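Local coordinates for polycyclic ketone monooxygenase (Myceliophthora thermophila, PDB 5MQ6), which uses FAD and NADPH to insert one oxygen atom next to a ketone carbonyl, turning ketones, polycyclic ones above all, into esters or lactones, at residues I186-D189 with L194-L197; A216-L221 with T558-V563; D505-T510 with V519-F524; V199-G204 with Q208-K213; V95-A100 with H551-I556. All blocks are in the same frame, centred on the assembly; numbering follows the deposited sequence.

Contact 1: residues I186-D189 with L194-L197; sequences IRWD and LWSL
Ile186 faces Leu197 across two antiparallel strands, a non-hydrogen-bonded pair in which the two side chains lie alongside each other and point the same way, CG1 of Ile186 4.0 Å from CG of Leu197. The other branch, CG2, reaches the indole of Trp195 and touches its CE3 at 3.4 Å, so a beta-branched residue serves two neighbours at once. Arg187 follows on the other face of the sheet, opposite Ser196, and this pair is locked by both of its backbone bonds: Arg187 N gives to Ser196 O, and Ser196 N to Arg187 O at 2.8 Å with a nearly straight N-H (172°). The long arginine is exposed to solvent. At Trp188 the chain returns to the face of Ile186 and meets Trp195 in a T-shaped stack, its six-membered ring turning an edge to the face of the Trp195 five-membered ring, centroids 4.8 Å apart and planes at 60°. CG anti to the backbone N (chi1 177°) carries the Trp188 indole to where its CE3 edge meets Trp195, while CB lies over the Trp195 six-membered ring, a CH-pi contact of 3.9 Å to its centroid. Asp189 N bonds to Leu194 O at 2.9 Å, and its OD1 turns back to the amide of Glu191 in the hairpin loop. The hairpin therefore has an apolar, aromatic face of Ile186, Trp188, Trp195 and Leu197, within which the Trp195 N-H has the Pro525 carbonyl as acceptor, helping to hold the indole's rotation, and a more polar face with Arg187, Asp189 and Ser196, on which Leu194 is buried.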
# COMPACT_ATOMS: atom_id res chain seq x y z
N ILE A 186 -5.13 15.21 -15.45
CA ILE A 186 -3.88 15.96 -15.42
C ILE A 186 -3.48 16.06 -16.90
O ILE A 186 -3.27 15.06 -17.60
CB ILE A 186 -2.90 15.16 -14.59
CG1 ILE A 186 -3.48 14.92 -13.18
CG2 ILE A 186 -1.55 15.81 -14.56
CD1 ILE A 186 -2.57 14.06 -12.34
N ARG A 187 -3.39 17.29 -17.40
CA ARG A 187 -3.23 17.51 -18.80
C ARG A 187 -2.12 18.50 -19.06
O ARG A 187 -2.17 19.61 -18.55
CB ARG A 187 -4.55 18.06 -19.33
CG ARG A 187 -4.57 18.30 -20.83
CD ARG A 187 -5.98 18.78 -21.38
NE ARG A 187 -7.01 17.76 -21.09
CZ ARG A 187 -7.29 16.69 -21.85
NH1 ARG A 187 -6.65 16.44 -23.01
NH2 ARG A 187 -8.19 15.86 -21.43
N TRP A 188 -1.14 18.12 -19.88
CA TRP A 188 -0.04 19.00 -20.26
C TRP A 188 -0.52 19.93 -21.38
O TRP A 188 -1.16 19.47 -22.34
CB TRP A 188 1.10 18.19 -20.84
CG TRP A 188 2.30 19.01 -21.35
CD1 TRP A 188 2.70 19.14 -22.60
CD2 TRP A 188 3.22 19.75 -20.55
NE1 TRP A 188 3.83 19.92 -22.67
CE2 TRP A 188 4.16 20.33 -21.42
CE3 TRP A 188 3.34 19.98 -19.19
CZ2 TRP A 188 5.20 21.10 -20.99
CZ3 TRP A 188 4.38 20.80 -18.74
CH2 TRP A 188 5.28 21.32 -19.61
N ASP A 189 -0.15 21.20 -21.28
CA ASP A 189 -0.47 22.20 -22.27
C ASP A 189 0.80 22.61 -23.01
O ASP A 189 1.61 23.34 -22.41
CB ASP A 189 -1.09 23.38 -21.52
CG ASP A 189 -1.64 24.45 -22.43
OD1 ASP A 189 -1.21 24.60 -23.60
OD2 ASP A 189 -2.52 25.17 -21.91
N LEU A 194 2.63 24.01 -19.10
CA LEU A 194 2.19 23.81 -17.74
C LEU A 194 1.27 22.62 -17.75
O LEU A 194 0.62 22.34 -18.76
CB LEU A 194 1.42 25.01 -17.23
CG LEU A 194 2.22 26.26 -16.87
CD1 LEU A 194 1.34 27.51 -16.71
CD2 LEU A 194 3.07 26.12 -15.61
N TRP A 195 1.25 21.90 -16.62
CA TRP A 195 0.23 20.92 -16.35
C TRP A 195 -1.04 21.65 -15.81
O TRP A 195 -0.90 22.59 -15.03
CB TRP A 195 0.74 19.95 -15.26
CG TRP A 195 1.75 19.04 -15.78
CD1 TRP A 195 3.12 19.16 -15.63
CD2 TRP A 195 1.52 17.90 -16.56
NE1 TRP A 195 3.77 18.11 -16.29
CE2 TRP A 195 2.81 17.30 -16.84
CE3 TRP A 195 0.36 17.25 -17.00
CZ2 TRP A 195 2.95 16.13 -17.60
CZ3 TRP A 195 0.51 16.05 -17.76
CH2 TRP A 195 1.79 15.52 -18.03
N SER A 196 -2.23 21.21 -16.24
CA SER A 196 -3.50 21.60 -15.67
C SER A 196 -4.15 20.38 -15.01
O SER A 196 -4.26 19.32 -15.63
CB SER A 196 -4.42 22.02 -16.78
OG SER A 196 -4.02 23.26 -17.32
N LEU A 197 -4.58 20.57 -13.78
CA LEU A 197 -5.33 19.57 -13.08
C LEU A 197 -6.79 19.99 -12.99
O LEU A 197 -7.05 21.12 -12.61
CB LEU A 197 -4.77 19.41 -11.70
CG LEU A 197 -3.45 18.61 -11.52
CD1 LEU A 197 -2.27 19.37 -12.08
CD2 LEU A 197 -3.26 18.24 -10.06

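Contact 2: residues A216-L221 with T558-V563; sequences ARYVLL and TAEDRV
The backbones stay well apart, CA of Tyr218 lying 11.6 Å from CA of Glu560, with strand 218-221 on one side and the last turns of helix 541-562 on the other, so long side chains must span the gap. Tyr218 and Glu560 approach from opposite directions, and the phenol donates a hydrogen bond to the carboxylate, OH to OE2 at 2.6 Å. The oxygen sits at the edge of the ring, near its plane, and is met on its anti side, with the planes of ring and carboxylate 72° apart. Glu560 bends at chi2 (-72°), which turns the carboxylate so that OE2 faces the phenol. Both residues are buried, and the carboxylate is well supplied with donors: besides the phenol, OE1 and OE2 accept from the amides of Asp566 and Ala567. These three donors would probably stabilise the negative charge. Arg217 joins through a water, which accepts from NH1 at 3.0 Å and gives a weak bond of 3.1 Å to Glu560 OE1; the two charged groups do not touch. A rigid ring suits Tyr218, since it can pack against Phe81 of the adjacent strand while carrying a hydroxyl across to the helix. Away from the annotated sites, the bond joins the late helix 541-562 to strand 218-221, which runs parallel beside strand 78-84 in the mixed sheet of the FAD-binding Rossmann-type region.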
# COMPACT_ATOMS: atom_id res chain seq x y z
N ALA A 216 0.44 23.88 -12.75
CA ALA A 216 1.76 23.74 -12.14
C ALA A 216 2.84 23.49 -13.15
O ALA A 216 2.56 22.87 -14.15
CB ALA A 216 1.76 22.60 -11.13
N ARG A 217 4.08 23.79 -12.80
CA ARG A 217 5.23 23.45 -13.70
C ARG A 217 5.54 21.97 -13.61
O ARG A 217 5.85 21.36 -14.58
CB ARG A 217 6.48 24.25 -13.25
CG ARG A 217 6.26 25.76 -13.42
CD ARG A 217 7.55 26.42 -12.96
NE ARG A 217 7.54 27.81 -13.09
CZ ARG A 217 8.49 28.64 -12.70
NH1 ARG A 217 9.62 28.18 -12.21
NH2 ARG A 217 8.31 29.93 -12.91
N TYR A 218 5.45 21.41 -12.41
CA TYR A 218 5.69 20.03 -12.14
C TYR A 218 4.53 19.39 -11.39
O TYR A 218 3.94 20.05 -10.45
CB TYR A 218 6.88 19.96 -11.20
CG TYR A 218 8.24 20.23 -11.75
CD1 TYR A 218 9.01 19.22 -12.37
CD2 TYR A 218 8.84 21.49 -11.60
CE1 TYR A 218 10.32 19.44 -12.79
CE2 TYR A 218 10.13 21.70 -12.04
CZ TYR A 218 10.86 20.70 -12.61
OH TYR A 218 12.14 21.05 -13.02
N VAL A 219 4.25 18.13 -11.73
CA VAL A 219 3.29 17.36 -10.94
C VAL A 219 3.99 16.14 -10.39
O VAL A 219 4.56 15.41 -11.09
CB VAL A 219 2.07 16.93 -11.77
CG1 VAL A 219 1.15 15.93 -11.01
CG2 VAL A 219 1.29 18.14 -12.25
N LEU A 220 3.93 15.96 -9.09
CA LEU A 220 4.54 14.83 -8.38
C LEU A 220 3.40 13.94 -7.79
O LEU A 220 2.67 14.38 -6.89
CB LEU A 220 5.34 15.43 -7.26
CG LEU A 220 6.67 16.12 -7.54
CD1 LEU A 220 7.12 16.33 -8.90
CD2 LEU A 220 7.17 17.01 -6.47
N LEU A 221 3.26 12.72 -8.25
CA LEU A 221 2.20 11.86 -7.71
C LEU A 221 2.72 11.05 -6.52
O LEU A 221 3.70 10.32 -6.64
CB LEU A 221 1.69 10.92 -8.76
CG LEU A 221 1.21 11.54 -10.04
CD1 LEU A 221 0.79 10.39 -10.91
CD2 LEU A 221 0.12 12.59 -9.99
N THR A 558 18.91 18.79 -9.75
CA THR A 558 19.93 18.79 -10.76
C THR A 558 19.52 19.55 -11.99
O THR A 558 20.25 20.37 -12.47
CB THR A 558 20.34 17.37 -11.16
OG1 THR A 558 20.77 16.69 -9.99
CG2 THR A 558 21.49 17.33 -12.14
N ALA A 559 18.37 19.24 -12.51
CA ALA A 559 17.86 19.85 -13.73
C ALA A 559 17.68 21.33 -13.50
O ALA A 559 18.15 22.14 -14.34
CB ALA A 559 16.53 19.17 -14.18
N GLU A 560 17.07 21.72 -12.36
CA GLU A 560 16.83 23.15 -12.06
C GLU A 560 18.20 23.87 -11.99
O GLU A 560 18.34 24.96 -12.49
CB GLU A 560 16.08 23.35 -10.70
CG GLU A 560 14.60 22.90 -10.77
CD GLU A 560 13.76 23.88 -11.62
OE1 GLU A 560 13.76 25.12 -11.36
OE2 GLU A 560 13.12 23.45 -12.59
N ASP A 561 19.18 23.24 -11.34
CA ASP A 561 20.47 23.86 -11.20
C ASP A 561 21.15 23.99 -12.59
O ASP A 561 21.73 25.01 -12.91
CB ASP A 561 21.38 23.09 -10.32
CG ASP A 561 21.08 23.23 -8.82
OD1 ASP A 561 20.40 24.18 -8.35
OD2 ASP A 561 21.60 22.36 -8.08
N ARG A 562 21.06 22.98 -13.41
CA ARG A 562 21.65 23.05 -14.73
C ARG A 562 21.09 24.13 -15.64
O ARG A 562 21.88 24.75 -16.36
CB ARG A 562 21.62 21.71 -15.41
CG ARG A 562 22.68 20.76 -14.87
CD ARG A 562 22.61 19.42 -15.50
NE ARG A 562 22.67 19.46 -16.97
CZ ARG A 562 22.64 18.39 -17.73
NH1 ARG A 562 22.53 17.18 -17.22
NH2 ARG A 562 22.69 18.51 -19.01
N VAL A 563 19.77 24.40 -15.59
CA VAL A 563 19.20 25.53 -16.39
C VAL A 563 19.10 26.87 -15.65
O VAL A 563 18.48 27.85 -16.15
CB VAL A 563 17.82 25.11 -16.88
CG1 VAL A 563 17.92 23.81 -17.66
CG2 VAL A 563 16.79 25.03 -15.74
O HOH W 1 10.71 25.42 -11.84

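Contact 3: residues D505-T510 with V519-F524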
# COMPACT_ATOMS: atom_id res chain seq x y z
N ASP A 505 -2.23 6.21 -19.92
CA ASP A 505 -2.73 4.87 -19.75
C ASP A 505 -2.83 4.13 -21.07
O ASP A 505 -2.56 2.96 -21.16
CB ASP A 505 -4.07 4.82 -19.01
CG ASP A 505 -4.42 3.42 -18.58
OD1 ASP A 505 -3.58 2.74 -17.93
OD2 ASP A 505 -5.51 2.96 -18.97
N ASP A 506 -3.21 4.81 -22.11
CA ASP A 506 -3.24 4.17 -23.43
C ASP A 506 -1.85 3.73 -23.83
O ASP A 506 -1.65 2.59 -24.25
CB ASP A 506 -3.83 5.09 -24.46
CG ASP A 506 -5.30 5.41 -24.18
OD1 ASP A 506 -6.01 4.65 -23.48
OD2 ASP A 506 -5.76 6.48 -24.65
N LYS A 507 -0.85 4.60 -23.64
CA LYS A 507 0.56 4.16 -23.88
C LYS A 507 0.88 2.89 -23.06
O LYS A 507 1.40 1.90 -23.58
CB LYS A 507 1.52 5.26 -23.48
CG LYS A 507 2.99 5.04 -23.82
CD LYS A 507 3.86 6.16 -23.30
CE LYS A 507 5.33 5.76 -23.30
NZ LYS A 507 6.21 6.77 -22.62
N TRP A 508 0.57 2.93 -21.78
CA TRP A 508 0.87 1.83 -20.89
C TRP A 508 0.24 0.50 -21.36
O TRP A 508 0.87 -0.53 -21.34
CB TRP A 508 0.26 2.13 -19.52
CG TRP A 508 1.01 1.53 -18.43
CD1 TRP A 508 0.76 0.35 -17.80
CD2 TRP A 508 2.18 2.10 -17.80
NE1 TRP A 508 1.69 0.16 -16.79
CE2 TRP A 508 2.55 1.23 -16.75
CE3 TRP A 508 2.88 3.29 -17.98
CZ2 TRP A 508 3.59 1.48 -15.94
CZ3 TRP A 508 3.95 3.54 -17.14
CH2 TRP A 508 4.29 2.66 -16.15
N GLN A 509 -1.03 0.56 -21.73
CA GLN A 509 -1.80 -0.64 -22.10
C GLN A 509 -1.40 -1.14 -23.51
O GLN A 509 -1.38 -2.34 -23.73
CB GLN A 509 -3.29 -0.36 -22.09
CG GLN A 509 -3.95 0.09 -20.80
CD GLN A 509 -3.48 -0.68 -19.57
OE1 GLN A 509 -3.25 -1.88 -19.66
NE2 GLN A 509 -3.34 0.00 -18.44
N THR A 510 -1.08 -0.23 -24.42
CA THR A 510 -0.79 -0.57 -25.77
C THR A 510 0.63 -0.92 -26.01
O THR A 510 0.88 -1.88 -26.69
CB THR A 510 -1.15 0.56 -26.75
OG1 THR A 510 -0.37 1.72 -26.44
CG2 THR A 510 -2.62 0.92 -26.69
N VAL A 519 9.90 6.13 -12.30
CA VAL A 519 9.39 7.41 -11.77
C VAL A 519 8.91 8.44 -12.77
O VAL A 519 8.34 9.50 -12.38
CB VAL A 519 10.45 8.12 -10.88
CG1 VAL A 519 10.81 7.24 -9.69
CG2 VAL A 519 11.67 8.48 -11.64
N CYS A 520 9.16 8.19 -14.05
CA CYS A 520 8.70 9.13 -15.14
C CYS A 520 8.57 8.36 -16.44
O CYS A 520 9.08 7.23 -16.56
CB CYS A 520 9.70 10.27 -15.27
SG CYS A 520 11.33 9.67 -15.78
N SER A 521 7.93 8.97 -17.44
CA SER A 521 7.63 8.38 -18.76
C SER A 521 7.73 9.46 -19.89
O SER A 521 7.34 10.68 -19.73
CB SER A 521 6.23 7.80 -18.77
OG SER A 521 6.10 6.75 -19.75
N ASN A 522 8.21 8.99 -21.02
CA ASN A 522 8.36 9.81 -22.20
C ASN A 522 7.03 10.28 -22.72
O ASN A 522 6.07 9.49 -22.83
CB ASN A 522 9.13 9.08 -23.31
CG ASN A 522 9.23 9.92 -24.55
OD1 ASN A 522 8.47 9.69 -25.42
ND2 ASN A 522 10.06 11.01 -24.55
N GLY A 523 6.99 11.55 -23.07
CA GLY A 523 5.72 12.25 -23.46
C GLY A 523 5.04 13.02 -22.36
O GLY A 523 4.05 13.66 -22.61
N PHE A 524 5.61 12.99 -21.15
CA PHE A 524 5.00 13.44 -19.88
C PHE A 524 6.02 14.18 -19.11
O PHE A 524 6.36 13.78 -18.01
CB PHE A 524 4.35 12.27 -19.09
CG PHE A 524 3.34 11.49 -19.93
CD1 PHE A 524 3.78 10.48 -20.77
CD2 PHE A 524 2.03 11.84 -19.94
CE1 PHE A 524 2.93 9.79 -21.59
CE2 PHE A 524 1.13 11.17 -20.76
CZ PHE A 524 1.58 10.14 -21.60
O HOH W 2 6.61 7.77 -25.63
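The ammonium group of Lys507 is gripped by several acceptors at once. Its NZ gives to the backbone O of Asn522 at 2.7 Å, lying in the carbonyl plane on a lone pair, and to OG of Ser521 at 2.9 Å. A salt bridge to Glu576 supplies its countercharge, and a water adds a weak bond at 3.2 Å while giving a firmer one to Asn522 OD1 at 2.7 Å. Lysine suits the place because its chain runs out straight from the helix: CG stands anti to the backbone N (chi1 -172°) and every later torsion is extended, which carries NZ across to the loop. On the way CD passes the edge of the Phe524 ring, 4.1 Å from CE1, the two side chains sliding past each other in opposite directions. Ser521 OG also bonds to the carbonyl of Ala514. Ser521 and Asn522 belong to a type II beta turn from Ser521 to Phe524, with Gly523 in the position where the backbone angles call for a residue without a side chain. The lysine thus pins helix 504-511 to the turn that leads into strand 527-529, while Glu576 of helix 573-585 and Glu570 of strand 567-571 hold the turn's amides at Asn522 and Gly523.

Contact 4: residues V199-G204 with Q208-K213; sequences VTEGRG and QSRELK
Val199 and Leu212 pair at the end of the segments away from the turn, in an antiparallel beta hairpin formed by strands 194-201 and 210-216. Here the strands are bound closely by two backbone bonds, Leu212 N to Val199 O at 2.7 Å being the shorter, and the two buried apolar side chains share the face that also carries Glu201 and Arg210. Those two form the next hydrogen-bonded pair, and their side chains run alongside each other, pointing the same way. Arg210 NH1 meets Glu201 OE1 in a salt bridge of 2.8 Å, in the guanidinium plane and nearly straight (162°). Extended beyond CG, the glutamate offers its second oxygen to Arg203, whose chain folds back at chi2 and chi3 and lays a guanidinium face over CD of Arg210. One buried carboxylate thus serves two arginines in a salt-bridge network. Toward the turn the order loosens; Gln208 is exposed, its side chain starting away from the other strand, and Gly202 and Ser209 share no backbone bond. The other face of the hairpin is also more open. There Glu211, bent at chi2 (-70°), curls toward Thr200, and Lys184 binds both side chains. Thr200 OG1 gives to Glu211 OE2 at 2.9 Å, on the syn side but 32° out of the carboxylate plane.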
# COMPACT_ATOMS: atom_id res chain seq x y z
N VAL A 199 -9.98 19.31 -10.79
CA VAL A 199 -10.13 18.95 -9.40
C VAL A 199 -11.57 19.32 -8.96
O VAL A 199 -12.10 20.41 -9.30
CB VAL A 199 -9.14 19.75 -8.57
CG1 VAL A 199 -9.41 19.51 -7.16
CG2 VAL A 199 -7.67 19.43 -8.91
N THR A 200 -12.18 18.46 -8.18
CA THR A 200 -13.48 18.74 -7.52
C THR A 200 -13.32 18.74 -6.03
O THR A 200 -12.92 17.72 -5.46
CB THR A 200 -14.50 17.63 -7.85
OG1 THR A 200 -14.61 17.55 -9.24
CG2 THR A 200 -15.90 18.01 -7.37
N GLU A 201 -13.56 19.89 -5.41
CA GLU A 201 -13.45 20.05 -3.97
C GLU A 201 -14.83 19.95 -3.31
O GLU A 201 -15.67 20.85 -3.51
CB GLU A 201 -12.81 21.38 -3.63
CG GLU A 201 -12.65 21.71 -2.19
CD GLU A 201 -12.58 23.19 -1.79
OE1 GLU A 201 -12.81 24.03 -2.65
OE2 GLU A 201 -12.28 23.46 -0.57
N GLY A 202 -15.01 18.90 -2.49
CA GLY A 202 -16.10 18.77 -1.55
C GLY A 202 -16.18 19.89 -0.57
O GLY A 202 -15.17 20.35 -0.07
N ARG A 203 -17.40 20.38 -0.33
CA ARG A 203 -17.58 21.45 0.68
C ARG A 203 -18.53 21.09 1.81
O ARG A 203 -18.88 21.94 2.63
CB ARG A 203 -18.07 22.72 0.00
CG ARG A 203 -17.21 23.14 -1.21
CD ARG A 203 -15.94 23.76 -0.75
NE ARG A 203 -16.16 24.97 0.04
CZ ARG A 203 -15.23 25.73 0.61
NH1 ARG A 203 -13.95 25.49 0.52
NH2 ARG A 203 -15.60 26.79 1.28
N GLY A 204 -18.93 19.85 1.89
CA GLY A 204 -19.69 19.41 3.07
C GLY A 204 -21.14 19.16 2.70
O GLY A 204 -21.56 19.41 1.56
N GLN A 208 -22.52 23.02 -2.39
CA GLN A 208 -22.14 22.62 -3.69
C GLN A 208 -20.60 22.42 -3.68
O GLN A 208 -19.90 23.20 -3.04
CB GLN A 208 -22.57 23.70 -4.67
CG GLN A 208 -22.72 23.21 -6.08
CD GLN A 208 -22.75 24.39 -7.06
OE1 GLN A 208 -22.45 25.55 -6.72
NE2 GLN A 208 -23.11 24.11 -8.30
N SER A 209 -20.12 21.36 -4.32
CA SER A 209 -18.72 21.13 -4.65
C SER A 209 -18.20 22.24 -5.56
O SER A 209 -18.97 22.84 -6.24
CB SER A 209 -18.66 19.83 -5.43
OG SER A 209 -18.83 18.83 -4.45
N ARG A 210 -16.91 22.51 -5.54
CA ARG A 210 -16.26 23.56 -6.37
C ARG A 210 -15.42 22.84 -7.42
O ARG A 210 -14.69 21.90 -7.10
CB ARG A 210 -15.38 24.40 -5.48
CG ARG A 210 -16.23 25.23 -4.52
CD ARG A 210 -15.40 25.94 -3.52
NE ARG A 210 -14.75 27.07 -4.17
CZ ARG A 210 -13.45 27.32 -4.30
NH1 ARG A 210 -12.53 26.51 -3.81
NH2 ARG A 210 -13.07 28.45 -4.95
N GLU A 211 -15.61 23.17 -8.68
CA GLU A 211 -14.80 22.67 -9.73
C GLU A 211 -13.63 23.64 -9.84
O GLU A 211 -13.85 24.87 -9.92
CB GLU A 211 -15.58 22.62 -10.99
CG GLU A 211 -16.68 21.59 -10.88
CD GLU A 211 -16.19 20.16 -10.85
OE1 GLU A 211 -15.31 19.76 -11.60
OE2 GLU A 211 -16.71 19.42 -10.05
N LEU A 212 -12.41 23.08 -9.81
CA LEU A 212 -11.17 23.86 -9.89
C LEU A 212 -10.26 23.36 -10.99
O LEU A 212 -10.20 22.12 -11.23
CB LEU A 212 -10.43 23.92 -8.56
CG LEU A 212 -11.23 24.40 -7.37
CD1 LEU A 212 -10.52 23.87 -6.12
CD2 LEU A 212 -11.27 25.90 -7.29
N LYS A 213 -9.64 24.34 -11.68
CA LYS A 213 -8.56 24.11 -12.60
C LYS A 213 -7.29 24.71 -12.01
O LYS A 213 -7.23 25.91 -11.74
CB LYS A 213 -8.84 24.71 -13.93
CG LYS A 213 -7.73 24.41 -14.96
CD LYS A 213 -8.14 24.83 -16.36
CE LYS A 213 -6.93 25.15 -17.16
NZ LYS A 213 -7.31 25.24 -18.57
O HOH W 3 -12.62 20.57 -12.14

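Contact 5: residues V95-A100 with H551-I556; sequences VRLAEA and HIVQVI
Val553 is directed toward helix 88-99 and touches it with both methyl groups, and the three residues that receive it, Arg96, Leu97 and Ala100, lie on the side of that helix turned toward helix 541-562. With CG1 anti to the backbone N (chi1 170°), the branches divide the work. CG1 comes down on the helix backbone, 3.6 Å from Arg96 O, and also meets CB of Ala100 at 3.9 Å. CG2 sits between CB of Arg96, 3.7 Å away, and CD2 of Leu97, 3.9 Å away. The leucine and valine side chains run obliquely to one another, Leu97 starting off to the flank and reaching back with CD2. Each residue type fits its place. Valine is short and wide, Ala100, with a single CB, meets the methyl directly, and the CA atoms of Leu97 and Val553 come within 6.2 Å. The Arg96 side chain touches the valine through CB; bent at chi2 (75°), it then leads away, and the guanidinium makes a salt bridge with Asp546, two turns earlier in helix 541-562. Helix 88-99 is the one that follows the glycine-rich turn of the FAD-binding Rossmann motif, with Gly89 at its start. No hydrogen bond crosses between the segments: they meet through aliphatic carbons and one backbone carbonyl, consistent with small apolar groups allowing the close approach, and the arginine-aspartate pair adds a polar tie at the side.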
# COMPACT_ATOMS: atom_id res chain seq x y z
N VAL A 95 8.71 17.97 2.14
CA VAL A 95 9.88 18.20 2.95
C VAL A 95 11.19 18.19 2.10
O VAL A 95 12.05 19.06 2.25
CB VAL A 95 10.00 17.15 4.08
CG1 VAL A 95 11.35 17.29 4.78
CG2 VAL A 95 8.90 17.34 5.13
N ARG A 96 11.33 17.25 1.19
CA ARG A 96 12.53 17.15 0.41
C ARG A 96 12.69 18.36 -0.51
O ARG A 96 13.79 18.87 -0.69
CB ARG A 96 12.59 15.85 -0.42
CG ARG A 96 13.42 14.71 0.13
CD ARG A 96 12.79 13.98 1.27
NE ARG A 96 13.69 13.05 1.93
CZ ARG A 96 13.85 11.76 1.65
NH1 ARG A 96 13.18 11.13 0.71
NH2 ARG A 96 14.73 11.11 2.35
N LEU A 97 11.61 18.81 -1.15
CA LEU A 97 11.66 20.00 -1.97
C LEU A 97 12.10 21.23 -1.13
O LEU A 97 12.98 22.02 -1.54
CB LEU A 97 10.35 20.26 -2.57
CG LEU A 97 9.82 19.35 -3.70
CD1 LEU A 97 8.40 19.79 -3.97
CD2 LEU A 97 10.64 19.42 -5.01
N ALA A 98 11.50 21.37 0.03
CA ALA A 98 11.83 22.50 0.91
C ALA A 98 13.33 22.46 1.26
O ALA A 98 13.97 23.42 1.04
CB ALA A 98 10.98 22.49 2.18
N GLU A 99 13.88 21.31 1.68
CA GLU A 99 15.30 21.16 2.06
C GLU A 99 16.23 21.26 0.84
O GLU A 99 17.37 21.65 0.95
CB GLU A 99 15.56 19.82 2.73
CG GLU A 99 14.79 19.63 4.03
CD GLU A 99 15.33 20.47 5.16
OE1 GLU A 99 16.52 20.82 5.13
OE2 GLU A 99 14.55 20.78 6.06
N ALA A 100 15.75 20.96 -0.34
CA ALA A 100 16.58 21.11 -1.51
C ALA A 100 16.66 22.53 -1.98
O ALA A 100 17.34 22.77 -2.97
CB ALA A 100 16.07 20.22 -2.68
N HIS A 551 15.16 10.35 -4.88
CA HIS A 551 15.62 10.37 -6.25
C HIS A 551 14.92 11.45 -7.10
O HIS A 551 15.57 12.16 -7.85
CB HIS A 551 15.33 8.99 -6.87
CG HIS A 551 15.85 8.83 -8.23
ND1 HIS A 551 17.18 8.98 -8.56
CD2 HIS A 551 15.20 8.56 -9.39
CE1 HIS A 551 17.34 8.81 -9.86
NE2 HIS A 551 16.14 8.56 -10.38
N ILE A 552 13.59 11.49 -7.02
CA ILE A 552 12.80 12.42 -7.82
C ILE A 552 13.28 13.87 -7.52
O ILE A 552 13.55 14.66 -8.44
CB ILE A 552 11.29 12.22 -7.56
CG1 ILE A 552 10.88 10.87 -8.17
CG2 ILE A 552 10.49 13.36 -8.18
CD1 ILE A 552 9.50 10.34 -7.80
N VAL A 553 13.37 14.21 -6.24
CA VAL A 553 13.69 15.61 -5.83
C VAL A 553 15.12 15.95 -6.23
O VAL A 553 15.44 17.10 -6.70
CB VAL A 553 13.39 15.87 -4.32
CG1 VAL A 553 13.96 17.21 -3.91
CG2 VAL A 553 11.86 15.85 -4.08
N GLN A 554 16.02 14.95 -6.12
CA GLN A 554 17.38 15.19 -6.54
C GLN A 554 17.56 15.36 -8.08
O GLN A 554 18.36 16.18 -8.52
CB GLN A 554 18.33 14.13 -5.97
CG GLN A 554 18.44 14.25 -4.47
CD GLN A 554 19.06 15.57 -4.02
OE1 GLN A 554 20.06 16.00 -4.58
NE2 GLN A 554 18.48 16.22 -3.07
N VAL A 555 16.81 14.59 -8.88
CA VAL A 555 16.83 14.76 -10.32
C VAL A 555 16.32 16.15 -10.71
O VAL A 555 16.88 16.85 -11.60
CB VAL A 555 15.97 13.68 -10.97
CG1 VAL A 555 15.58 14.02 -12.41
CG2 VAL A 555 16.72 12.34 -10.92
N ILE A 556 15.21 16.53 -10.06
CA ILE A 556 14.66 17.85 -10.30
C ILE A 556 15.67 18.97 -9.87
O ILE A 556 15.84 20.01 -10.57
CB ILE A 556 13.31 18.03 -9.55
CG1 ILE A 556 12.23 17.16 -10.26
CG2 ILE A 556 12.90 19.53 -9.49
CD1 ILE A 556 10.96 17.02 -9.40

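Contacts 1, 2 and 4 reach one mixed sheet. Contacts 1 and 4 share strand 194-201, and contact 1 passes to contact 2 through a probable hydrogen bond of 2.9 Å from Ala216 N to Trp195 O. Helix 541-562 serves contacts 2 and 5, whose centres are 9 Å apart, and Ile556 packs on Tyr218 and Leu220 between them. Contact 3 touches contact 1 where Trp195 meets Phe524, and contact 5 through Val519 and Ile552. Contacts 4 and 5 are the farthest apart, about 30 Å between centres. FAD lies about 7 Å from the side chains of Ile186 and Val199, and about 12 Å from that of Arg96.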